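PDB 4G2A: hypothetical protein from Legionella pneumophila subsp. pneumophila, which is of unknown function but, as a two-domain protein pairing a DUF4424 region with a YARHG domain, has been proposed to bind a nutrient. Local coordinates for residues 39-44 / 79-84; 57-62 / 128-133; 168-173 / 222-227. All blocks are in the same frame, centred on the assembly; numbering follows the deposited sequence.

Interactions 1 and 2 both lie in the beta-rich part of the chain and belong to the same connected network of paired strands, their centres 39 Å apart. Strands 43-54 and 60-68, one entering each contact, follow each other directly in sequence, and the two contacts cross along the chain, because 79-84 comes after 57-62 and before 128-133. Interaction 3 opens only when both are closed. It joins two loops, 168-173 and 222-227, on the same side of the chain's centre as interaction 2, about 9 Å away between nearest atoms, and opposite interaction 1. All three precede the helices that begin at 236, so they tie together the beta-rich part alone.

Interaction 1. Residues 39-44 / 79-84; sequences QMNGSW and LPAGQQ. With SO4 (sulfate ion), chain L.
Asn41 and Pro80 bring the two backbones together, their CA atoms 4.8 Å apart where the chain 39-42 leads into strand 43-54 and residues 79-81 run past it. A single direct backbone bond joins them, from Ala81 N to Asn41 O at 3.1 Å, and its N-H...O angle of 128° marks it as weak. Beside it Asn41 CA makes a CA-H...O contact with Leu79 O at 3.4 Å. Water supplements this pairing: one molecule donates to Met40 O at 2.7 Å and accepts from Leu79 N, while a second, near Gly42 O and Leu79 O, is only loosely defined as a bridge. From Pro80 to Gln83 the chain folds into a type II beta turn, closed by Gln83 N on Pro80 O, with Gly82 at the position of positive phi.

Among side chains, Asn41 has the largest share of the contact. Its CG sits between the backbone N and the carbonyl carbon (chi1 64°), close to the methyl of Ala81. Asn41 ND2 lies 3.6 Å from that Ala81 CB. Further along, Ser43 CB meets Pro80 CB at 3.6 Å, the serine contributing its methylene and the proline its ring; Pro80 also packs on Tyr93. Beside the turn a sulfate, probably from the crystallisation liquor, accepts a bond from Gly82 N through O3 at 2.7 Å, with an N-H...O angle of 161°.

Small apolar contacts, one weak direct bond and the water between Met40 O and Leu79 N therefore hold the Pro80 turn beside strand 43-54, while the turn's Gly82 N-H can engage an anion.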
loop_
_atom_site.group_PDB
_atom_site.type_symbol
_atom_site.label_atom_id
_atom_site.label_comp_id
_atom_site.label_asym_id
_atom_site.label_seq_id
_atom_site.Cartn_x
_atom_site.Cartn_y
_atom_site.Cartn_z
ATOM N N GLN A 39 13.876 -7.693 -3.758
ATOM C CA GLN A 39 14.656 -7.144 -2.633
ATOM C C GLN A 39 13.755 -6.523 -1.541
ATOM O O GLN A 39 14.259 -6.155 -0.469
ATOM C CB GLN A 39 15.634 -6.050 -3.121
ATOM C CG GLN A 39 16.522 -6.428 -4.296
ATOM C CD GLN A 39 15.994 -5.862 -5.585
ATOM O OE1 GLN A 39 15.820 -4.649 -5.744
ATOM N NE2 GLN A 39 15.773 -6.724 -6.555
HETATM N N MSE A 40 12.450 -6.353 -1.839
HETATM C CA MSE A 40 11.411 -5.806 -0.950
HETATM C C MSE A 40 11.776 -4.398 -0.493
HETATM O O MSE A 40 11.638 -4.045 0.683
HETATM C CB MSE A 40 11.122 -6.733 0.254
HETATM C CG MSE A 40 10.814 -8.184 -0.114
HETATM SE SE MSE A 40 9.561 -8.442 -1.597
HETATM C CE MSE A 40 8.030 -7.443 -0.971
ATOM N N ASN A 41 12.228 -3.584 -1.452
ATOM C CA ASN A 41 12.626 -2.208 -1.199
ATOM C C ASN A 41 11.619 -1.243 -1.869
ATOM O O ASN A 41 11.954 -0.115 -2.245
ATOM C CB ASN A 41 14.094 -1.972 -1.644
ATOM C CG ASN A 41 14.356 -2.134 -3.121
ATOM O OD1 ASN A 41 13.488 -2.529 -3.901
ATOM N ND2 ASN A 41 15.564 -1.798 -3.536
ATOM N N GLY A 42 10.379 -1.696 -1.952
ATOM C CA GLY A 42 9.277 -0.909 -2.483
ATOM C C GLY A 42 8.900 0.244 -1.575
ATOM O O GLY A 42 9.173 0.237 -0.363
ATOM N N SER A 43 8.285 1.262 -2.172
ATOM C CA SER A 43 7.862 2.447 -1.451
ATOM C C SER A 43 6.560 2.992 -2.025
ATOM O O SER A 43 6.174 2.662 -3.146
ATOM C CB SER A 43 8.949 3.523 -1.500
ATOM O OG SER A 43 9.426 3.747 -2.819
ATOM N N TRP A 44 5.865 3.782 -1.198
ATOM C CA TRP A 44 4.676 4.535 -1.544
ATOM C C TRP A 44 4.958 6.011 -1.288
ATOM O O TRP A 44 5.487 6.369 -0.227
ATOM C CB TRP A 44 3.451 4.063 -0.750
ATOM C CG TRP A 44 3.008 2.676 -1.091
ATOM C CD1 TRP A 44 3.217 1.550 -0.357
ATOM C CD2 TRP A 44 2.254 2.272 -2.243
ATOM N NE1 TRP A 44 2.669 0.466 -0.988
ATOM C CE2 TRP A 44 2.057 0.879 -2.145
ATOM C CE3 TRP A 44 1.684 2.960 -3.330
ATOM C CZ2 TRP A 44 1.316 0.157 -3.088
ATOM C CZ3 TRP A 44 0.988 2.236 -4.293
ATOM C CH2 TRP A 44 0.787 0.856 -4.153
ATOM N N LEU A 79 11.362 -1.432 4.357
ATOM C CA LEU A 79 12.106 -0.196 4.102
ATOM C C LEU A 79 12.093 0.256 2.657
ATOM O O LEU A 79 12.351 -0.571 1.779
ATOM C CB LEU A 79 13.568 -0.432 4.486
ATOM C CG LEU A 79 14.033 -0.070 5.885
ATOM C CD1 LEU A 79 15.514 -0.397 6.014
ATOM C CD2 LEU A 79 13.857 1.422 6.161
ATOM N N PRO A 80 11.897 1.563 2.372
ATOM C CA PRO A 80 12.019 2.041 0.976
ATOM C C PRO A 80 13.476 2.033 0.536
ATOM O O PRO A 80 14.363 2.094 1.398
ATOM C CB PRO A 80 11.498 3.485 1.034
ATOM C CG PRO A 80 10.917 3.650 2.378
ATOM C CD PRO A 80 11.595 2.681 3.283
ATOM N N ALA A 81 13.748 1.961 -0.783
ATOM C CA ALA A 81 15.147 2.001 -1.223
ATOM C C ALA A 81 15.758 3.387 -0.900
ATOM O O ALA A 81 15.105 4.424 -1.084
ATOM C CB ALA A 81 15.262 1.681 -2.711
ATOM N N GLY A 82 16.961 3.368 -0.337
ATOM C CA GLY A 82 17.695 4.561 0.069
ATOM C C GLY A 82 17.391 5.056 1.471
ATOM O O GLY A 82 17.896 6.109 1.853
ATOM N N GLN A 83 16.564 4.324 2.250
ATOM C CA GLN A 83 16.219 4.727 3.616
ATOM C C GLN A 83 16.743 3.740 4.636
ATOM O O GLN A 83 16.845 2.550 4.365
ATOM C CB GLN A 83 14.697 4.899 3.820
ATOM C CG GLN A 83 14.014 5.867 2.850
ATOM C CD GLN A 83 14.424 7.333 2.918
ATOM O OE1 GLN A 83 14.424 8.040 1.896
ATOM N NE2 GLN A 83 14.727 7.848 4.110
ATOM N N GLN A 84 17.054 4.251 5.819
ATOM C CA GLN A 84 17.506 3.484 6.971
ATOM C C GLN A 84 16.491 3.671 8.069
ATOM O O GLN A 84 15.764 4.667 8.072
ATOM C CB GLN A 84 18.917 3.931 7.409
ATOM C CG GLN A 84 19.987 3.596 6.363
ATOM C CD GLN A 84 21.379 4.093 6.687
ATOM O OE1 GLN A 84 21.596 5.242 7.102
ATOM N NE2 GLN A 84 22.366 3.254 6.408
HETATM S S SO4 L . 19.033 0.989 -1.716
HETATM O O1 SO4 L . 20.478 0.876 -1.534
HETATM O O2 SO4 L . 18.510 -0.183 -2.423
HETATM O O3 SO4 L . 18.394 1.087 -0.401
HETATM O O4 SO4 L . 18.764 2.178 -2.515
HETATM O O HOH W 1 12.606 -4.040 3.232
HETATM O O HOH W 2 9.473 -1.624 1.342
#

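Interaction 2. Residues 57-62 / 128-133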
loop_
_atom_site.group_PDB
_atom_site.type_symbol
_atom_site.label_atom_id
_atom_site.label_comp_id
_atom_site.label_asym_id
_atom_site.label_seq_id
_atom_site.Cartn_x
_atom_site.Cartn_y
_atom_site.Cartn_z
ATOM N N ASN A 57 -17.185 33.216 12.581
ATOM C CA ASN A 57 -16.878 34.509 11.990
ATOM C C ASN A 57 -15.868 35.260 12.888
ATOM O O ASN A 57 -16.076 36.411 13.269
ATOM C CB ASN A 57 -18.152 35.302 11.688
ATOM C CG ASN A 57 -17.915 36.616 10.961
ATOM O OD1 ASN A 57 -17.110 36.728 10.021
ATOM N ND2 ASN A 57 -18.569 37.662 11.442
ATOM N N LYS A 58 -14.747 34.590 13.199
ATOM C CA LYS A 58 -13.651 35.138 14.001
ATOM C C LYS A 58 -12.345 34.390 13.673
ATOM O O LYS A 58 -12.390 33.265 13.180
ATOM C CB LYS A 58 -13.964 35.107 15.525
ATOM C CG LYS A 58 -14.063 33.710 16.171
ATOM C CD LYS A 58 -13.787 33.781 17.674
ATOM C CE LYS A 58 -14.211 32.551 18.441
ATOM N NZ LYS A 58 -13.945 32.677 19.915
ATOM N N GLU A 59 -11.197 35.030 13.935
ATOM C CA GLU A 59 -9.871 34.467 13.719
ATOM C C GLU A 59 -9.608 33.332 14.737
ATOM O O GLU A 59 -9.866 33.492 15.934
ATOM C CB GLU A 59 -8.803 35.566 13.835
ATOM C CG GLU A 59 -7.450 35.177 13.278
ATOM C CD GLU A 59 -6.318 35.302 14.273
ATOM O OE1 GLU A 59 -6.065 34.322 15.011
ATOM O OE2 GLU A 59 -5.686 36.382 14.322
ATOM N N VAL A 60 -9.149 32.166 14.244
ATOM C CA VAL A 60 -8.861 31.034 15.112
ATOM C C VAL A 60 -7.471 30.514 14.796
ATOM O O VAL A 60 -7.080 30.456 13.628
ATOM C CB VAL A 60 -9.931 29.901 15.074
ATOM C CG1 VAL A 60 -11.244 30.334 15.715
ATOM C CG2 VAL A 60 -10.174 29.394 13.671
ATOM N N THR A 61 -6.719 30.171 15.843
ATOM C CA THR A 61 -5.377 29.596 15.749
ATOM C C THR A 61 -5.447 28.219 16.377
ATOM O O THR A 61 -5.829 28.085 17.545
ATOM C CB THR A 61 -4.308 30.512 16.389
ATOM O OG1 THR A 61 -4.351 31.798 15.761
ATOM C CG2 THR A 61 -2.898 29.938 16.268
ATOM N N ILE A 62 -5.145 27.193 15.582
ATOM C CA ILE A 62 -5.190 25.806 16.044
ATOM C C ILE A 62 -3.879 25.088 15.704
ATOM O O ILE A 62 -3.161 25.455 14.771
ATOM C CB ILE A 62 -6.432 25.002 15.509
ATOM C CG1 ILE A 62 -6.312 24.612 14.015
ATOM C CG2 ILE A 62 -7.778 25.672 15.820
ATOM C CD1 ILE A 62 -6.817 23.216 13.700
ATOM N N LYS A 128 1.246 24.932 13.421
ATOM C CA LYS A 128 0.179 25.891 13.714
ATOM C C LYS A 128 -0.506 26.296 12.436
ATOM O O LYS A 128 0.122 26.317 11.374
ATOM C CB LYS A 128 0.705 27.142 14.451
ATOM C CG LYS A 128 1.315 26.869 15.825
ATOM C CD LYS A 128 0.281 26.624 16.943
ATOM C CE LYS A 128 0.902 25.970 18.158
ATOM N NZ LYS A 128 2.026 26.771 18.730
ATOM N N THR A 129 -1.814 26.576 12.528
ATOM C CA THR A 129 -2.636 27.035 11.404
ATOM C C THR A 129 -3.555 28.152 11.921
ATOM O O THR A 129 -4.318 27.938 12.864
ATOM C CB THR A 129 -3.425 25.890 10.734
ATOM O OG1 THR A 129 -4.470 25.470 11.604
ATOM C CG2 THR A 129 -2.569 24.697 10.368
ATOM N N THR A 130 -3.446 29.343 11.326
ATOM C CA THR A 130 -4.282 30.483 11.677
ATOM C C THR A 130 -5.330 30.639 10.587
ATOM O O THR A 130 -5.015 30.659 9.392
ATOM C CB THR A 130 -3.457 31.771 11.925
ATOM O OG1 THR A 130 -2.515 31.520 12.976
ATOM C CG2 THR A 130 -4.327 32.949 12.347
ATOM N N PHE A 131 -6.580 30.714 11.011
ATOM C CA PHE A 131 -7.684 30.919 10.110
ATOM C C PHE A 131 -8.329 32.273 10.368
ATOM O O PHE A 131 -8.970 32.432 11.418
ATOM C CB PHE A 131 -8.760 29.830 10.254
ATOM C CG PHE A 131 -8.427 28.397 9.929
ATOM C CD1 PHE A 131 -7.626 27.643 10.779
ATOM C CD2 PHE A 131 -9.047 27.751 8.862
ATOM C CE1 PHE A 131 -7.369 26.301 10.510
ATOM C CE2 PHE A 131 -8.810 26.404 8.611
ATOM C CZ PHE A 131 -7.954 25.692 9.422
ATOM N N PRO A 132 -8.245 33.221 9.392
ATOM C CA PRO A 132 -9.017 34.476 9.491
ATOM C C PRO A 132 -10.544 34.201 9.592
ATOM O O PRO A 132 -10.964 33.061 9.352
ATOM C CB PRO A 132 -8.686 35.189 8.157
ATOM C CG PRO A 132 -7.427 34.573 7.683
ATOM C CD PRO A 132 -7.524 33.143 8.105
ATOM N N PRO A 133 -11.409 35.200 9.904
ATOM C CA PRO A 133 -12.863 34.912 9.991
ATOM C C PRO A 133 -13.460 34.295 8.717
ATOM O O PRO A 133 -13.268 34.815 7.615
ATOM C CB PRO A 133 -13.481 36.294 10.268
ATOM C CG PRO A 133 -12.394 37.062 10.932
ATOM C CD PRO A 133 -11.125 36.608 10.256
#
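Lys128 CA approaches Ile62 O in a CA-H...O contact where the pairing of strands 60-68 and 123-131 nears its end. Thr129 then exchanges backbone bonds with Ile62, Thr129 N to Ile62 O at 2.8 Å and Ile62 N to Thr129 O at 2.9 Å. Thr129 OG1, set between the backbone N and the carbonyl carbon (chi1 71°), lies against Ile62 CG1 at 3.2 Å and bonds weakly to Ile62 O. Thr130 faces Thr61 in a non-hydrogen-bonded pair, and their OG1 atoms are weakly linked at 3.3 Å; Glu59, bent at chi2, turns CD toward Thr130 CG2, and OE1 touches the same methyl. These pairs end a regular antiparallel strand pairing of the beta-rich part, the short-segment axes 4.7 Å apart. Phe131 and Val60 form the next hydrogen-bonded pair: Phe131 N to Val60 O is 2.7 Å and almost straight at 179°, and Val60 N donates back to Phe131 O. Phe131 CB packs on Val60 CG2, and CE1 reaches Ile62 CG1 at 4.0 Å. Its side chain also touches Phe52 of strand 43-54 and Val137 of strand 136-150. Beyond the strand, Pro132 O accepts from Asn54 ND2, and Pro133 CB meets Asn57 OD1 at 3.7 Å.

Interaction 3. Residues 168-173 / 222-227; sequences QDSSIG and HFQPQA
Phe223 O receives the shortest sound polar bond of this contact, from Ile172 N at 2.8 Å with an N-H...O angle of 164°. The same oxygen has Ser171 CA against it in a CA-H...O contact, so two neighbouring residues of 168-173 close on one carbonyl. In return Phe223 N donates to Gly173 O at 3.1 Å, and the phenylalanine backbone is held through both its N-H and its C=O. Gly173 O also takes a weak bond from Thr175 OG1. Within its own loop Ser171 OG accepts from Gly173 N at 3.3 Å, which closes an ST turn just before the acceptor Gly173 O. The positive phi of Gly173 is a conformation favourable to glycine.

Side chains fill in around this pairing. Ile172 runs alongside Phe223 in the same direction, with CD1 of the isoleucine at the ring edge, 3.8 Å from Phe223 CD2. The other branch, Ile172 CG2, placed anti to the carbonyl carbon, meets Pro225 CG at 3.9 Å. Pro225 CA lies 3.9 Å above one face of the Phe223 ring, toward its rim, which puts the isoleucine and the proline on different aspects of the aromatic group. Ile172 packs further on Met23 of strand 21-33. At the more exposed end Gln224, stretched out past CG, brings OE1 to 3.5 Å from Ser170 CB.

The arrangement combines an ST turn at Ser171-Gly173 with a pair of loop-to-loop backbone bonds, joining the chain just ahead of strand 174-180 to the connection between strands 215-220 and 229-235.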
loop_
_atom_site.group_PDB
_atom_site.type_symbol
_atom_site.label_atom_id
_atom_site.label_comp_id
_atom_site.label_asym_id
_atom_site.label_seq_id
_atom_site.Cartn_x
_atom_site.Cartn_y
_atom_site.Cartn_z
ATOM N N GLN A 168 -15.121 19.168 12.625
ATOM C CA GLN A 168 -16.507 19.619 12.726
ATOM C C GLN A 168 -17.372 19.036 11.632
ATOM O O GLN A 168 -16.952 18.976 10.476
ATOM C CB GLN A 168 -16.588 21.142 12.703
ATOM C CG GLN A 168 -17.932 21.662 13.186
ATOM C CD GLN A 168 -18.008 23.153 13.127
ATOM O OE1 GLN A 168 -17.384 23.800 12.285
ATOM N NE2 GLN A 168 -18.778 23.728 14.037
ATOM N N ASP A 169 -18.584 18.592 12.024
ATOM C CA ASP A 169 -19.617 17.947 11.199
ATOM C C ASP A 169 -19.253 16.486 10.963
ATOM O O ASP A 169 -18.179 16.030 11.381
ATOM C CB ASP A 169 -19.887 18.698 9.870
ATOM C CG ASP A 169 -20.378 20.133 10.058
ATOM O OD1 ASP A 169 -21.173 20.378 11.007
ATOM O OD2 ASP A 169 -19.970 21.010 9.261
ATOM N N SER A 170 -20.181 15.734 10.364
ATOM C CA SER A 170 -20.018 14.302 10.107
ATOM C C SER A 170 -19.032 14.029 8.955
ATOM O O SER A 170 -18.031 13.305 9.136
ATOM C CB SER A 170 -21.374 13.652 9.810
ATOM O OG SER A 170 -22.209 14.455 8.985
ATOM N N SER A 171 -19.295 14.658 7.799
ATOM C CA SER A 171 -18.536 14.458 6.577
ATOM C C SER A 171 -17.187 15.210 6.535
ATOM O O SER A 171 -17.007 16.248 7.188
ATOM C CB SER A 171 -19.390 14.810 5.353
ATOM O OG SER A 171 -19.286 16.145 4.886
ATOM N N ILE A 172 -16.238 14.636 5.762
ATOM C CA ILE A 172 -14.937 15.225 5.449
ATOM C C ILE A 172 -15.042 15.766 3.993
ATOM O O ILE A 172 -14.037 15.931 3.314
ATOM C CB ILE A 172 -13.695 14.288 5.700
ATOM C CG1 ILE A 172 -13.733 12.982 4.884
ATOM C CG2 ILE A 172 -13.488 14.020 7.188
ATOM C CD1 ILE A 172 -12.456 12.082 4.980
ATOM N N GLY A 173 -16.275 16.031 3.543
ATOM C CA GLY A 173 -16.586 16.569 2.224
ATOM C C GLY A 173 -16.224 15.694 1.044
ATOM O O GLY A 173 -16.454 14.480 1.073
ATOM N N HIS A 222 -19.675 14.290 0.270
ATOM C CA HIS A 222 -20.292 14.260 1.599
ATOM C C HIS A 222 -19.876 13.029 2.373
ATOM O O HIS A 222 -20.670 12.493 3.158
ATOM C CB HIS A 222 -21.821 14.334 1.514
ATOM C CG HIS A 222 -22.297 15.727 1.378
ATOM N ND1 HIS A 222 -22.274 16.595 2.450
ATOM C CD2 HIS A 222 -22.730 16.387 0.275
ATOM C CE1 HIS A 222 -22.734 17.746 1.982
ATOM N NE2 HIS A 222 -23.018 17.669 0.673
ATOM N N PHE A 223 -18.615 12.608 2.185
ATOM C CA PHE A 223 -18.076 11.389 2.758
ATOM C C PHE A 223 -18.026 11.401 4.280
ATOM O O PHE A 223 -17.286 12.182 4.869
ATOM C CB PHE A 223 -16.681 11.089 2.184
ATOM C CG PHE A 223 -16.046 9.777 2.617
ATOM C CD1 PHE A 223 -16.743 8.579 2.517
ATOM C CD2 PHE A 223 -14.726 9.734 3.048
ATOM C CE1 PHE A 223 -16.144 7.371 2.877
ATOM C CE2 PHE A 223 -14.128 8.528 3.403
ATOM C CZ PHE A 223 -14.842 7.355 3.316
ATOM N N GLN A 224 -18.836 10.524 4.897
ATOM C CA GLN A 224 -18.858 10.249 6.328
ATOM C C GLN A 224 -17.803 9.162 6.523
ATOM O O GLN A 224 -18.038 8.029 6.101
ATOM C CB GLN A 224 -20.263 9.815 6.803
ATOM C CG GLN A 224 -21.258 10.969 6.962
ATOM C CD GLN A 224 -22.636 10.529 7.422
ATOM O OE1 GLN A 224 -23.188 11.041 8.407
ATOM N NE2 GLN A 224 -23.248 9.603 6.696
ATOM N N PRO A 225 -16.581 9.482 7.015
ATOM C CA PRO A 225 -15.539 8.442 7.080
ATOM C C PRO A 225 -15.802 7.406 8.180
ATOM O O PRO A 225 -15.500 7.628 9.365
ATOM C CB PRO A 225 -14.265 9.248 7.304
ATOM C CG PRO A 225 -14.726 10.468 8.044
ATOM C CD PRO A 225 -16.093 10.777 7.541
ATOM N N GLN A 226 -16.408 6.280 7.761
ATOM C CA GLN A 226 -16.768 5.131 8.587
ATOM C C GLN A 226 -15.729 4.013 8.442
ATOM O O GLN A 226 -15.705 3.086 9.255
ATOM C CB GLN A 226 -18.170 4.617 8.199
ATOM C CG GLN A 226 -18.937 3.925 9.340
ATOM C CD GLN A 226 -19.320 4.876 10.455
ATOM O OE1 GLN A 226 -20.287 5.639 10.352
ATOM N NE2 GLN A 226 -18.558 4.857 11.542
ATOM N N ALA A 227 -14.863 4.104 7.408
ATOM C CA ALA A 227 -13.790 3.128 7.160
ATOM C C ALA A 227 -12.530 3.801 6.635
ATOM O O ALA A 227 -12.593 4.849 5.995
ATOM C CB ALA A 227 -14.250 2.062 6.176
#